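Local coordinates for resiniferatoxin-binding, phosphotriesterase-related protein (Rhodobacter sphaeroides 2.4.1, PDB 3K2G), which probably acts as a zinc-dependent phosphoric diester hydrolase, holding two zinc ions in the active site of a TIM barrel, at residues A286-A291 and P328-H333; G294-I299 and D337-T342; A59-E64 and F306-L311; R53-E58 and L66-Q71. All blocks are in the same frame, centred on the assembly; numbering follows the deposited sequence.

Contact 1 of 4, residues A286-A291 and P328-H333; sequences AILGLA and PRLRRH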
loop_
_atom_site.group_PDB
_atom_site.type_symbol
_atom_site.label_atom_id
_atom_site.label_comp_id
_atom_site.label_asym_id
_atom_site.label_seq_id
_atom_site.Cartn_x
_atom_site.Cartn_y
_atom_site.Cartn_z
ATOM N N ALA B 286 -4.568 -5.213 11.791
ATOM C CA ALA B 286 -4.240 -6.535 11.268
ATOM C C ALA B 286 -5.349 -7.521 11.635
ATOM O O ALA B 286 -5.704 -8.400 10.847
ATOM C CB ALA B 286 -2.909 -7.013 11.837
ATOM N N ILE B 287 -5.882 -7.365 12.844
ATOM C CA ILE B 287 -6.953 -8.221 13.334
ATOM C C ILE B 287 -8.222 -7.975 12.514
ATOM O O ILE B 287 -8.923 -8.916 12.140
ATOM C CB ILE B 287 -7.220 -7.946 14.838
ATOM C CG1 ILE B 287 -6.029 -8.444 15.670
ATOM C CG2 ILE B 287 -8.505 -8.617 15.283
ATOM C CD1 ILE B 287 -6.084 -8.054 17.145
ATOM N N LEU B 288 -8.509 -6.707 12.235
ATOM C CA LEU B 288 -9.679 -6.351 11.439
ATOM C C LEU B 288 -9.586 -7.031 10.084
ATOM O O LEU B 288 -10.555 -7.620 9.603
ATOM C CB LEU B 288 -9.745 -4.839 11.235
ATOM C CG LEU B 288 -10.646 -4.043 12.178
ATOM C CD1 LEU B 288 -10.306 -4.353 13.630
ATOM C CD2 LEU B 288 -10.475 -2.555 11.877
ATOM N N GLY B 289 -8.406 -6.936 9.479
ATOM C CA GLY B 289 -8.180 -7.546 8.183
ATOM C C GLY B 289 -8.369 -9.050 8.229
ATOM O O GLY B 289 -9.052 -9.621 7.379
ATOM N N LEU B 290 -7.759 -9.700 9.214
ATOM C CA LEU B 290 -7.906 -11.143 9.328
ATOM C C LEU B 290 -9.392 -11.479 9.396
ATOM O O LEU B 290 -9.848 -12.416 8.745
ATOM C CB LEU B 290 -7.173 -11.665 10.568
ATOM C CG LEU B 290 -5.651 -11.799 10.436
ATOM C CD1 LEU B 290 -5.052 -12.097 11.800
ATOM C CD2 LEU B 290 -5.301 -12.913 9.441
ATOM N N ALA B 291 -10.147 -10.700 10.166
ATOM C CA ALA B 291 -11.588 -10.926 10.295
ATOM C C ALA B 291 -12.290 -10.720 8.953
ATOM O O ALA B 291 -13.133 -11.531 8.557
ATOM C CB ALA B 291 -12.178 -9.992 11.341
ATOM N N PRO B 328 -12.045 -1.995 23.805
ATOM C CA PRO B 328 -12.641 -0.727 23.365
ATOM C C PRO B 328 -11.951 -0.192 22.093
ATOM O O PRO B 328 -12.594 0.420 21.241
ATOM C CB PRO B 328 -12.432 0.185 24.571
ATOM C CG PRO B 328 -12.522 -0.775 25.728
ATOM C CD PRO B 328 -11.706 -1.947 25.240
ATOM N N ARG B 329 -10.645 -0.428 21.970
ATOM C CA ARG B 329 -9.888 0.013 20.795
ATOM C C ARG B 329 -10.371 -0.767 19.565
ATOM O O ARG B 329 -10.545 -0.197 18.491
ATOM C CB ARG B 329 -8.386 -0.226 21.005
ATOM C CG ARG B 329 -7.486 0.253 19.865
ATOM C CD ARG B 329 -6.027 -0.131 20.113
ATOM N NE ARG B 329 -5.458 0.555 21.274
ATOM C CZ ARG B 329 -5.055 1.825 21.279
ATOM N NH1 ARG B 329 -5.149 2.566 20.180
ATOM N NH2 ARG B 329 -4.559 2.363 22.388
ATOM N N LEU B 330 -10.583 -2.072 19.735
ATOM C CA LEU B 330 -11.064 -2.917 18.649
ATOM C C LEU B 330 -12.448 -2.445 18.226
ATOM O O LEU B 330 -12.826 -2.567 17.065
ATOM C CB LEU B 330 -11.148 -4.381 19.090
ATOM C CG LEU B 330 -9.844 -5.168 19.206
ATOM C CD1 LEU B 330 -10.152 -6.588 19.671
ATOM C CD2 LEU B 330 -9.138 -5.184 17.864
ATOM N N ARG B 331 -13.205 -1.911 19.177
ATOM C CA ARG B 331 -14.535 -1.423 18.865
ATOM C C ARG B 331 -14.388 -0.145 18.036
ATOM O O ARG B 331 -15.089 0.037 17.039
ATOM C CB ARG B 331 -15.310 -1.151 20.152
ATOM C CG ARG B 331 -16.813 -1.115 19.963
ATOM C CD ARG B 331 -17.520 -0.878 21.286
ATOM N NE ARG B 331 -18.972 -0.932 21.147
ATOM C CZ ARG B 331 -19.677 -2.051 20.998
ATOM N NH1 ARG B 331 -19.069 -3.232 20.969
ATOM N NH2 ARG B 331 -20.996 -1.987 20.879
ATOM N N ARG B 332 -13.460 0.727 18.431
ATOM C CA ARG B 332 -13.231 1.971 17.693
ATOM C C ARG B 332 -12.831 1.640 16.256
ATOM O O ARG B 332 -13.080 2.420 15.338
ATOM C CB ARG B 332 -12.124 2.813 18.353
ATOM C CG ARG B 332 -12.470 3.365 19.739
ATOM C CD ARG B 332 -11.525 4.502 20.149
ATOM N NE ARG B 332 -10.128 4.081 20.271
ATOM C CZ ARG B 332 -9.619 3.462 21.334
ATOM N NH1 ARG B 332 -10.390 3.189 22.378
ATOM N NH2 ARG B 332 -8.337 3.115 21.354
ATOM N N HIS B 333 -12.210 0.479 16.069
ATOM C CA HIS B 333 -11.783 0.048 14.745
ATOM C C HIS B 333 -12.888 -0.609 13.919
ATOM O O HIS B 333 -12.708 -0.840 12.726
ATOM C CB HIS B 333 -10.595 -0.916 14.841
ATOM C CG HIS B 333 -9.267 -0.232 14.952
ATOM N ND1 HIS B 333 -8.843 0.390 16.106
ATOM C CD2 HIS B 333 -8.274 -0.066 14.048
ATOM C CE1 HIS B 333 -7.644 0.907 15.909
ATOM N NE2 HIS B 333 -7.276 0.645 14.668
#

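Contact 2 of 4, residues G294-I299 and D337-T342; sequences GYLDRI and DAALET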
loop_
_atom_site.group_PDB
_atom_site.type_symbol
_atom_site.label_atom_id
_atom_site.label_comp_id
_atom_site.label_asym_id
_atom_site.label_seq_id
_atom_site.Cartn_x
_atom_site.Cartn_y
_atom_site.Cartn_z
ATOM N N GLY B 294 -12.426 -13.634 6.917
ATOM C CA GLY B 294 -13.086 -14.812 7.457
ATOM C C GLY B 294 -12.303 -15.667 8.440
ATOM O O GLY B 294 -12.616 -16.847 8.619
ATOM N N TYR B 295 -11.300 -15.090 9.093
ATOM C CA TYR B 295 -10.498 -15.853 10.042
ATOM C C TYR B 295 -10.652 -15.408 11.491
ATOM O O TYR B 295 -9.759 -15.629 12.306
ATOM C CB TYR B 295 -9.030 -15.783 9.640
ATOM C CG TYR B 295 -8.788 -16.319 8.254
ATOM C CD1 TYR B 295 -8.972 -17.669 7.968
ATOM C CD2 TYR B 295 -8.420 -15.469 7.216
ATOM C CE1 TYR B 295 -8.799 -18.158 6.674
ATOM C CE2 TYR B 295 -8.246 -15.946 5.924
ATOM C CZ TYR B 295 -8.438 -17.286 5.660
ATOM O OH TYR B 295 -8.279 -17.750 4.376
ATOM N N LEU B 296 -11.789 -14.800 11.814
ATOM C CA LEU B 296 -12.033 -14.328 13.173
ATOM C C LEU B 296 -11.962 -15.432 14.226
ATOM O O LEU B 296 -11.468 -15.203 15.330
ATOM C CB LEU B 296 -13.400 -13.638 13.268
ATOM C CG LEU B 296 -13.838 -13.155 14.659
ATOM C CD1 LEU B 296 -12.860 -12.109 15.174
ATOM C CD2 LEU B 296 -15.255 -12.577 14.585
ATOM N N ASP B 297 -12.448 -16.626 13.899
ATOM C CA ASP B 297 -12.435 -17.699 14.884
ATOM C C ASP B 297 -11.061 -18.280 15.163
ATOM O O ASP B 297 -10.938 -19.225 15.939
ATOM C CB ASP B 297 -13.392 -18.835 14.489
ATOM C CG ASP B 297 -13.013 -19.506 13.183
ATOM O OD1 ASP B 297 -11.804 -19.648 12.885
ATOM O OD2 ASP B 297 -13.942 -19.917 12.456
ATOM N N ARG B 298 -10.032 -17.720 14.537
ATOM C CA ARG B 298 -8.673 -18.205 14.738
ATOM C C ARG B 298 -7.823 -17.183 15.505
ATOM O O ARG B 298 -6.644 -17.421 15.783
ATOM C CB ARG B 298 -8.023 -18.489 13.383
ATOM C CG ARG B 298 -7.477 -19.906 13.223
ATOM C CD ARG B 298 -8.533 -20.905 12.775
ATOM N NE ARG B 298 -9.551 -21.162 13.786
ATOM C CZ ARG B 298 -9.528 -22.184 14.639
ATOM N NH1 ARG B 298 -10.508 -22.322 15.517
ATOM N NH2 ARG B 298 -8.534 -23.068 14.611
ATOM N N ILE B 299 -8.431 -16.053 15.858
ATOM C CA ILE B 299 -7.715 -14.986 16.552
ATOM C C ILE B 299 -7.764 -15.044 18.077
ATOM O O ILE B 299 -8.842 -15.123 18.671
ATOM C CB ILE B 299 -8.233 -13.605 16.094
ATOM C CG1 ILE B 299 -8.106 -13.496 14.569
ATOM C CG2 ILE B 299 -7.436 -12.498 16.782
ATOM C CD1 ILE B 299 -8.650 -12.212 13.990
ATOM N N ASP B 337 -19.643 -6.025 19.727
ATOM C CA ASP B 337 -19.561 -6.810 20.955
ATOM C C ASP B 337 -19.539 -8.317 20.706
ATOM O O ASP B 337 -18.918 -9.062 21.463
ATOM C CB ASP B 337 -20.733 -6.470 21.882
ATOM C CG ASP B 337 -22.025 -7.152 21.466
ATOM O OD1 ASP B 337 -22.492 -6.911 20.329
ATOM O OD2 ASP B 337 -22.571 -7.933 22.279
ATOM N N ALA B 338 -20.225 -8.764 19.657
ATOM C CA ALA B 338 -20.268 -10.185 19.324
ATOM C C ALA B 338 -18.866 -10.660 18.989
ATOM O O ALA B 338 -18.438 -11.736 19.410
ATOM C CB ALA B 338 -21.198 -10.424 18.135
ATOM N N ALA B 339 -18.152 -9.843 18.224
ATOM C CA ALA B 339 -16.791 -10.167 17.829
ATOM C C ALA B 339 -15.871 -10.161 19.049
ATOM O O ALA B 339 -14.972 -10.996 19.164
ATOM C CB ALA B 339 -16.302 -9.167 16.788
ATOM N N LEU B 340 -16.100 -9.223 19.966
ATOM C CA LEU B 340 -15.274 -9.135 21.166
ATOM C C LEU B 340 -15.524 -10.351 22.049
ATOM O O LEU B 340 -14.605 -10.867 22.687
ATOM C CB LEU B 340 -15.588 -7.854 21.942
ATOM C CG LEU B 340 -15.444 -6.550 21.153
ATOM C CD1 LEU B 340 -15.771 -5.369 22.065
ATOM C CD2 LEU B 340 -14.030 -6.426 20.600
ATOM N N GLU B 341 -16.775 -10.801 22.073
ATOM C CA GLU B 341 -17.171 -11.967 22.852
ATOM C C GLU B 341 -16.485 -13.192 22.247
ATOM O O GLU B 341 -16.005 -14.068 22.969
ATOM C CB GLU B 341 -18.695 -12.125 22.798
ATOM C CG GLU B 341 -19.260 -13.350 23.505
ATOM C CD GLU B 341 -19.023 -13.338 25.002
ATOM O OE1 GLU B 341 -19.194 -12.274 25.631
ATOM O OE2 GLU B 341 -18.678 -14.402 25.554
ATOM N N THR B 342 -16.441 -13.237 20.916
ATOM C CA THR B 342 -15.812 -14.339 20.192
ATOM C C THR B 342 -14.313 -14.421 20.503
ATOM O O THR B 342 -13.759 -15.500 20.708
ATOM C CB THR B 342 -16.002 -14.171 18.661
ATOM O OG1 THR B 342 -17.391 -14.309 18.336
ATOM C CG2 THR B 342 -15.193 -15.212 17.892
#

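Contact 3 of 4, residues A59-E64 and F306-L311; sequences APISIE and FVKMML. With DTV ((2S,3S)-1,4-dimercaptobutane-2,3-diol), chain K.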
loop_
_atom_site.group_PDB
_atom_site.type_symbol
_atom_site.label_atom_id
_atom_site.label_comp_id
_atom_site.label_asym_id
_atom_site.label_seq_id
_atom_site.Cartn_x
_atom_site.Cartn_y
_atom_site.Cartn_z
ATOM N N ALA B 59 20.359 -1.608 39.182
ATOM C CA ALA B 59 19.302 -0.884 39.883
ATOM C C ALA B 59 17.947 -1.582 39.906
ATOM O O ALA B 59 17.603 -2.339 38.999
ATOM C CB ALA B 59 19.140 0.511 39.277
ATOM N N PRO B 60 17.156 -1.333 40.959
ATOM C CA PRO B 60 15.833 -1.944 41.069
ATOM C C PRO B 60 14.887 -1.137 40.182
ATOM O O PRO B 60 15.226 -0.026 39.767
ATOM C CB PRO B 60 15.513 -1.789 42.549
ATOM C CG PRO B 60 16.119 -0.451 42.865
ATOM C CD PRO B 60 17.456 -0.504 42.142
ATOM N N ILE B 61 13.712 -1.678 39.879
ATOM C CA ILE B 61 12.783 -0.934 39.041
ATOM C C ILE B 61 12.164 0.205 39.843
ATOM O O ILE B 61 11.573 -0.017 40.901
ATOM C CB ILE B 61 11.645 -1.829 38.496
ATOM C CG1 ILE B 61 12.222 -2.927 37.597
ATOM C CG2 ILE B 61 10.658 -0.983 37.704
ATOM C CD1 ILE B 61 11.206 -3.976 37.197
ATOM N N SER B 62 12.319 1.425 39.340
ATOM C CA SER B 62 11.755 2.606 39.985
ATOM C C SER B 62 11.198 3.511 38.890
ATOM O O SER B 62 11.694 3.505 37.763
ATOM C CB SER B 62 12.824 3.365 40.780
ATOM O OG SER B 62 13.790 3.941 39.917
ATOM N N ILE B 63 10.178 4.291 39.230
ATOM C CA ILE B 63 9.536 5.192 38.276
ATOM C C ILE B 63 10.522 6.075 37.506
ATOM O O ILE B 63 10.290 6.417 36.339
ATOM C CB ILE B 63 8.485 6.090 38.996
ATOM C CG1 ILE B 63 7.687 6.900 37.971
ATOM C CG2 ILE B 63 9.170 7.033 39.989
ATOM C CD1 ILE B 63 6.536 7.667 38.587
ATOM N N GLU B 64 11.631 6.426 38.152
ATOM C CA GLU B 64 12.642 7.285 37.545
ATOM C C GLU B 64 13.400 6.715 36.351
ATOM O O GLU B 64 13.987 7.474 35.579
ATOM C CB GLU B 64 13.665 7.729 38.600
ATOM C CG GLU B 64 13.089 8.542 39.749
ATOM C CD GLU B 64 12.442 7.684 40.824
ATOM O OE1 GLU B 64 12.663 6.453 40.820
ATOM O OE2 GLU B 64 11.726 8.245 41.685
ATOM N N PHE B 306 5.580 -11.068 31.162
ATOM C CA PHE B 306 6.694 -11.955 31.467
ATOM C C PHE B 306 7.853 -11.291 32.202
ATOM O O PHE B 306 8.883 -11.918 32.416
ATOM C CB PHE B 306 7.193 -12.640 30.180
ATOM C CG PHE B 306 8.066 -11.776 29.320
ATOM C CD1 PHE B 306 9.441 -11.998 29.259
ATOM C CD2 PHE B 306 7.518 -10.754 28.558
ATOM C CE1 PHE B 306 10.257 -11.210 28.453
ATOM C CE2 PHE B 306 8.323 -9.955 27.748
ATOM C CZ PHE B 306 9.696 -10.186 27.696
ATOM N N VAL B 307 7.681 -10.024 32.572
ATOM C CA VAL B 307 8.692 -9.276 33.325
ATOM C C VAL B 307 7.968 -8.326 34.273
ATOM O O VAL B 307 6.840 -7.915 34.003
ATOM C CB VAL B 307 9.631 -8.447 32.409
ATOM C CG1 VAL B 307 10.510 -9.380 31.570
ATOM C CG2 VAL B 307 8.817 -7.531 31.513
ATOM N N LYS B 308 8.614 -7.981 35.383
ATOM C CA LYS B 308 8.017 -7.097 36.377
ATOM C C LYS B 308 7.453 -5.786 35.835
ATOM O O LYS B 308 6.372 -5.359 36.251
ATOM C CB LYS B 308 9.028 -6.758 37.482
ATOM C CG LYS B 308 9.424 -7.921 38.381
ATOM C CD LYS B 308 10.050 -7.404 39.674
ATOM C CE LYS B 308 10.471 -8.545 40.609
ATOM N NZ LYS B 308 11.624 -9.312 40.060
HETATM N N MSE B 309 8.170 -5.150 34.911
HETATM C CA MSE B 309 7.716 -3.861 34.397
HETATM C C MSE B 309 6.403 -3.904 33.631
HETATM O O MSE B 309 5.861 -2.864 33.278
HETATM C CB MSE B 309 8.806 -3.181 33.550
HETATM C CG MSE B 309 9.079 -3.779 32.194
HETATM SE SE MSE B 309 10.532 -2.785 31.324
HETATM C CE MSE B 309 9.519 -1.210 30.680
HETATM N N MSE B 310 5.871 -5.099 33.391
HETATM C CA MSE B 310 4.606 -5.194 32.682
HETATM C C MSE B 310 3.438 -5.259 33.663
HETATM O O MSE B 310 2.281 -5.297 33.257
HETATM C CB MSE B 310 4.603 -6.409 31.758
HETATM C CG MSE B 310 5.547 -6.268 30.557
HETATM SE SE MSE B 310 5.601 -7.832 29.419
HETATM C CE MSE B 310 3.832 -7.643 28.586
ATOM N N LEU B 311 3.754 -5.265 34.955
ATOM C CA LEU B 311 2.729 -5.291 35.999
ATOM C C LEU B 311 2.394 -3.839 36.348
ATOM O O LEU B 311 3.270 -2.972 36.292
ATOM C CB LEU B 311 3.255 -6.010 37.240
ATOM C CG LEU B 311 3.642 -7.477 37.039
ATOM C CD1 LEU B 311 4.296 -8.008 38.307
ATOM C CD2 LEU B 311 2.405 -8.291 36.684
HETATM S S1 DTV K . 12.735 -14.412 23.443
HETATM C C1 DTV K . 11.943 -15.314 24.863
HETATM C C2 DTV K . 12.154 -14.630 26.214
HETATM O O2 DTV K . 11.571 -13.337 26.149
HETATM C C3 DTV K . 11.485 -15.437 27.341
HETATM O O3 DTV K . 10.097 -15.502 27.112
HETATM C C4 DTV K . 11.705 -14.811 28.718
HETATM S S4 DTV K . 11.898 -16.059 30.018
#

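Contact 4 of 4, residues R53-E58 and L66-Q71; sequences RQYLAE and LSELRQ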
loop_
_atom_site.group_PDB
_atom_site.type_symbol
_atom_site.label_atom_id
_atom_site.label_comp_id
_atom_site.label_asym_id
_atom_site.label_seq_id
_atom_site.Cartn_x
_atom_site.Cartn_y
_atom_site.Cartn_z
ATOM N N ARG B 53 25.627 2.890 31.096
ATOM C CA ARG B 53 24.323 2.281 31.347
ATOM C C ARG B 53 24.420 1.155 32.370
ATOM O O ARG B 53 23.477 0.387 32.546
ATOM C CB ARG B 53 23.729 1.738 30.046
ATOM C CG ARG B 53 23.346 2.806 29.031
ATOM C CD ARG B 53 22.702 2.175 27.810
ATOM N NE ARG B 53 21.476 1.459 28.150
ATOM C CZ ARG B 53 21.216 0.209 27.782
ATOM N NH1 ARG B 53 22.098 -0.473 27.062
ATOM N NH2 ARG B 53 20.068 -0.356 28.127
ATOM N N GLN B 54 25.563 1.067 33.045
ATOM C CA GLN B 54 25.794 0.035 34.052
ATOM C C GLN B 54 24.770 0.119 35.184
ATOM O O GLN B 54 24.307 -0.900 35.701
ATOM C CB GLN B 54 27.199 0.189 34.645
ATOM C CG GLN B 54 27.841 -1.107 35.098
ATOM C CD GLN B 54 28.318 -1.945 33.928
ATOM O OE1 GLN B 54 27.533 -2.314 33.053
ATOM N NE2 GLN B 54 29.616 -2.245 33.903
ATOM N N TYR B 55 24.420 1.340 35.569
ATOM C CA TYR B 55 23.472 1.547 36.652
ATOM C C TYR B 55 22.111 0.893 36.389
ATOM O O TYR B 55 21.446 0.433 37.317
ATOM C CB TYR B 55 23.302 3.049 36.913
ATOM C CG TYR B 55 22.515 3.795 35.856
ATOM C CD1 TYR B 55 21.217 4.232 36.111
ATOM C CD2 TYR B 55 23.061 4.054 34.599
ATOM C CE1 TYR B 55 20.479 4.908 35.145
ATOM C CE2 TYR B 55 22.328 4.730 33.620
ATOM C CZ TYR B 55 21.037 5.153 33.901
ATOM O OH TYR B 55 20.299 5.813 32.938
ATOM N N LEU B 56 21.706 0.841 35.125
ATOM C CA LEU B 56 20.420 0.252 34.755
ATOM C C LEU B 56 20.391 -1.263 34.932
ATOM O O LEU B 56 19.328 -1.862 35.122
ATOM C CB LEU B 56 20.088 0.602 33.304
ATOM C CG LEU B 56 19.845 2.085 33.043
ATOM C CD1 LEU B 56 19.799 2.347 31.550
ATOM C CD2 LEU B 56 18.543 2.509 33.715
ATOM N N ALA B 57 21.564 -1.881 34.876
ATOM C CA ALA B 57 21.660 -3.325 35.019
ATOM C C ALA B 57 21.473 -3.794 36.457
ATOM O O ALA B 57 20.829 -4.812 36.711
ATOM C CB ALA B 57 23.003 -3.804 34.491
ATOM N N GLU B 58 22.012 -3.039 37.405
ATOM C CA GLU B 58 21.923 -3.437 38.802
ATOM C C GLU B 58 20.792 -2.792 39.603
ATOM O O GLU B 58 20.315 -3.366 40.583
ATOM C CB GLU B 58 23.266 -3.164 39.489
ATOM C CG GLU B 58 23.700 -4.256 40.459
ATOM C CD GLU B 58 23.891 -5.598 39.776
ATOM O OE1 GLU B 58 24.738 -5.683 38.861
ATOM O OE2 GLU B 58 23.194 -6.564 40.152
ATOM N N LEU B 66 11.972 4.158 34.139
ATOM C CA LEU B 66 11.097 3.417 33.241
ATOM C C LEU B 66 11.320 3.708 31.759
ATOM O O LEU B 66 11.229 2.801 30.926
ATOM C CB LEU B 66 9.631 3.663 33.602
ATOM C CG LEU B 66 9.231 3.149 34.992
ATOM C CD1 LEU B 66 7.761 3.413 35.220
ATOM C CD2 LEU B 66 9.539 1.662 35.109
ATOM N N SER B 67 11.605 4.963 31.427
ATOM C CA SER B 67 11.850 5.323 30.034
ATOM C C SER B 67 13.020 4.513 29.480
ATOM O O SER B 67 12.899 3.872 28.432
ATOM C CB SER B 67 12.151 6.817 29.902
ATOM O OG SER B 67 12.505 7.133 28.564
ATOM N N GLU B 68 14.149 4.538 30.187
ATOM C CA GLU B 68 15.332 3.797 29.764
ATOM C C GLU B 68 15.034 2.298 29.659
ATOM O O GLU B 68 15.461 1.645 28.706
ATOM C CB GLU B 68 16.500 4.023 30.737
ATOM C CG GLU B 68 17.226 5.365 30.598
ATOM C CD GLU B 68 17.797 5.596 29.207
ATOM O OE1 GLU B 68 18.440 4.680 28.655
ATOM O OE2 GLU B 68 17.609 6.701 28.665
ATOM N N LEU B 69 14.299 1.757 30.630
ATOM C CA LEU B 69 13.964 0.334 30.618
ATOM C C LEU B 69 13.142 -0.050 29.397
ATOM O O LEU B 69 13.373 -1.103 28.797
ATOM C CB LEU B 69 13.204 -0.063 31.888
ATOM C CG LEU B 69 14.010 -0.010 33.184
ATOM C CD1 LEU B 69 13.134 -0.471 34.337
ATOM C CD2 LEU B 69 15.244 -0.895 33.062
ATOM N N ARG B 70 12.190 0.802 29.020
ATOM C CA ARG B 70 11.357 0.522 27.855
ATOM C C ARG B 70 12.174 0.401 26.558
ATOM O O ARG B 70 11.715 -0.201 25.584
ATOM C CB ARG B 70 10.276 1.606 27.688
ATOM C CG ARG B 70 9.199 1.601 28.783
ATOM C CD ARG B 70 8.024 2.506 28.417
ATOM N NE ARG B 70 8.357 3.932 28.415
ATOM C CZ ARG B 70 8.270 4.732 29.476
ATOM N NH1 ARG B 70 7.856 4.256 30.644
ATOM N NH2 ARG B 70 8.590 6.016 29.369
ATOM N N GLN B 71 13.381 0.962 26.536
ATOM C CA GLN B 71 14.214 0.889 25.332
ATOM C C GLN B 71 15.140 -0.332 25.345
ATOM O O GLN B 71 15.829 -0.603 24.363
ATOM C CB GLN B 71 15.076 2.152 25.178
ATOM C CG GLN B 71 14.360 3.471 25.430
ATOM C CD GLN B 71 13.040 3.580 24.699
ATOM O OE1 GLN B 71 12.958 3.324 23.502
ATOM N NE2 GLN B 71 12.001 3.975 25.419
HETATM O O HOH W 1 18.159 2.171 28.099
#

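Contact 1 of 4, residues A286-A291 and P328-H333
Leu288 meets His333 with its two methyls, and the two side chains cross at about a right angle. From the CB of Leu288 the chain heads for segment 328-333, and its CG comes within 4.1 Å of His333 CB. Beyond it the branches divide the work. CD1 rests 3.7 Å from His333 CB, while CD2 is modelled 3.4 Å from the same carbon, at the edge of the imidazole and in its plane. The exact place of CD2, and so all its contacts, is doubtful, because its still closer approach to the carbonyl oxygen of His333 is too short to be trusted and the Leu288 chi1 of -97° is also off the usual values. These helices, 280-292 and 321-332, lie on the outside of the TIM barrel: beside Leu288, Ile287 CD1 stands 4.3 Å from Leu330 CD2, and both residues reach down to Leu301 of strand 299-301. The His333 ring is held from the preceding turn, its ND1 donating to Arg329 O at 3.0 Å with an N-H...O angle of 158°. The backbone N of His333 reaches the same oxygen from the other face of the carbonyl plane. Arg329 forms a salt bridge with Asp281 and a hydrogen bond with Gln276 of the second subunit.

Contact 2 of 4, residues G294-I299 and D337-T342
Apolar contacts alone join Leu296 to Ala339 and Thr342. Two atoms of the leucine do the touching: CD2 lies 4.2 Å from Ala339 CB, and CG lies 4.1 Å from Thr342 CG2, the methyl branch of the threonine. With Leu296 CG anti to the backbone N (chi1 177°), the side chain reaches across to the first two turns of helix 337-352, where residues 339 and 342 present neighbouring surfaces. The threonine complements this, since a chi1 of -67° turns CG2 to the leucine and leaves OG1 beside its own backbone N. The spacings are ordinary van der Waals ones, with no sign of strain. In the TIM barrel this short 3-10 turn at 296-298 leads from helix 280-292 into strand 299-301, and the last helix of the fold packs over it. The turn follows a Schellman motif in which Gly294 takes a positive phi. Polar interactions hold the turn as well. Arg298 NE forms a salt bridge with Asp297 OD1 at 2.9 Å, approaching from above the carboxylate plane by 39°. The same guanidinium makes a cation-pi contact with Phe258, and its NH2 donates to Gly256 O and Arg232 O. Backbone oxygens have partners too: Asn347 ND2 bonds to the carbonyls of both Leu296 and Ile299, tying the turn to the same helix 337-352 that receives Leu296. Within the turn, Arg298 N reaches Tyr295 O at 3.1 Å and Ile299 N reaches Leu296 O at 3.2 Å.

Contact 3 of 4, residues A59-E64 and F306-L311
A single methyl, Ile61 CD1, makes the whole contact from its side: it sits 3.5 Å from Lys308 CB and 4.0 Å from the backbone N of Met309, with Met309 CB a little farther at 4.4 Å. The extended isoleucine branch (chi2 171°) carries this methyl onto the start of the 3-10 turn 308-310, where it meets the root of the lysine and not its charged end. Met309 is present as selenomethionine, and its selenium end packs on Leu69 and Arg70. In the next shell, Lys308 NZ donates to the carbonyls of His78 and Ala81, while Met309 N bonds to Asn79 OD1. Ile61 also packs on His78 and Asn79, so one loop backs both partners. On the isoleucine side, Ser62 OG donates to Glu64 OE1 at 2.9 Å, a bond inside the connection between helices 54-58 and 66-70. Upstream of the turn, Phe306 has Val307 CG1 over one face, toward the rim, 3.6 Å above the ring plane. Its CE1 lies 3.4 Å from O2 of the bound dithiol, which is also hydrogen-bonded to Tyr136 OH, itself a zinc ligand. Segment 306-311 belongs to the loop that follows strand 299-301 and the zinc ligand Asp304, at the C-terminal ends of the strands, where TIM-barrel enzymes place their active sites.

Contact 4 of 4, residues R53-E58 and L66-Q71
Tyr55 brings its hydroxyl, not its ring face, to Glu68: OH lies 3.9 Å from Glu68 CG, and the ring and carboxylate planes stand 42° apart. One ring face carries Leu56 CG, 3.4 Å above the plane and offset toward the rim. Glu68 OE1 lies oblique to the Arg53 guanidinium, and NE to OE1 is 4.5 Å, beyond a salt bridge. On the second segment, one face of the Arg70 guanidinium has Ser67 CA and Leu66 O against it, both offset toward the rim. Between the helices 54-58 and 66-70, Leu56 spreads both methyls over the root of the glutamate, with CD1 3.8 Å and CD2 3.9 Å from Glu68 CB. The glutamate folds back at chi2 (-58°), bringing OE1 close enough to its own backbone for one water to donate to both Glu68 O (2.8 Å) and Glu68 OE1 (2.6 Å). That water also accepts a weak bond from Arg53 NH2, whose stronger partner is Asp72; Arg53 NH1 pairs with Glu50. Glu68 OE2 is gripped by Lys324 and His325 of the second subunit. With cationic partners across the interface and Arg53 nearby through water, Glu68 would be expected to remain ionised, with OE2 paired across the interface and OE1 bound to water within the subunit.

How the contacts relate
The four contacts fall into two pairs, each with centres about 10 Å apart, while centres of opposite pairs lie about 30 to 38 Å from each other. Contacts 1 and 2 share the outer layer of the barrel: helix 280-292 and the turn after it meet the consecutive helices 321-332 and 337-352, and Ile299 packs on Ile287 and Leu290. Contacts 3 and 4 adjoin through helix 66-70, where Ile61 packs on Leu66 and Leu69. Contact 3 alone has all its touching residues buried. Contacts 1 to 3 cross mainly by apolar side chains, without hydrogen bonds, whereas contact 4 adds a bridging water and a glutamate salt-bridged to the second subunit, which contacts 1 and 3 also touch.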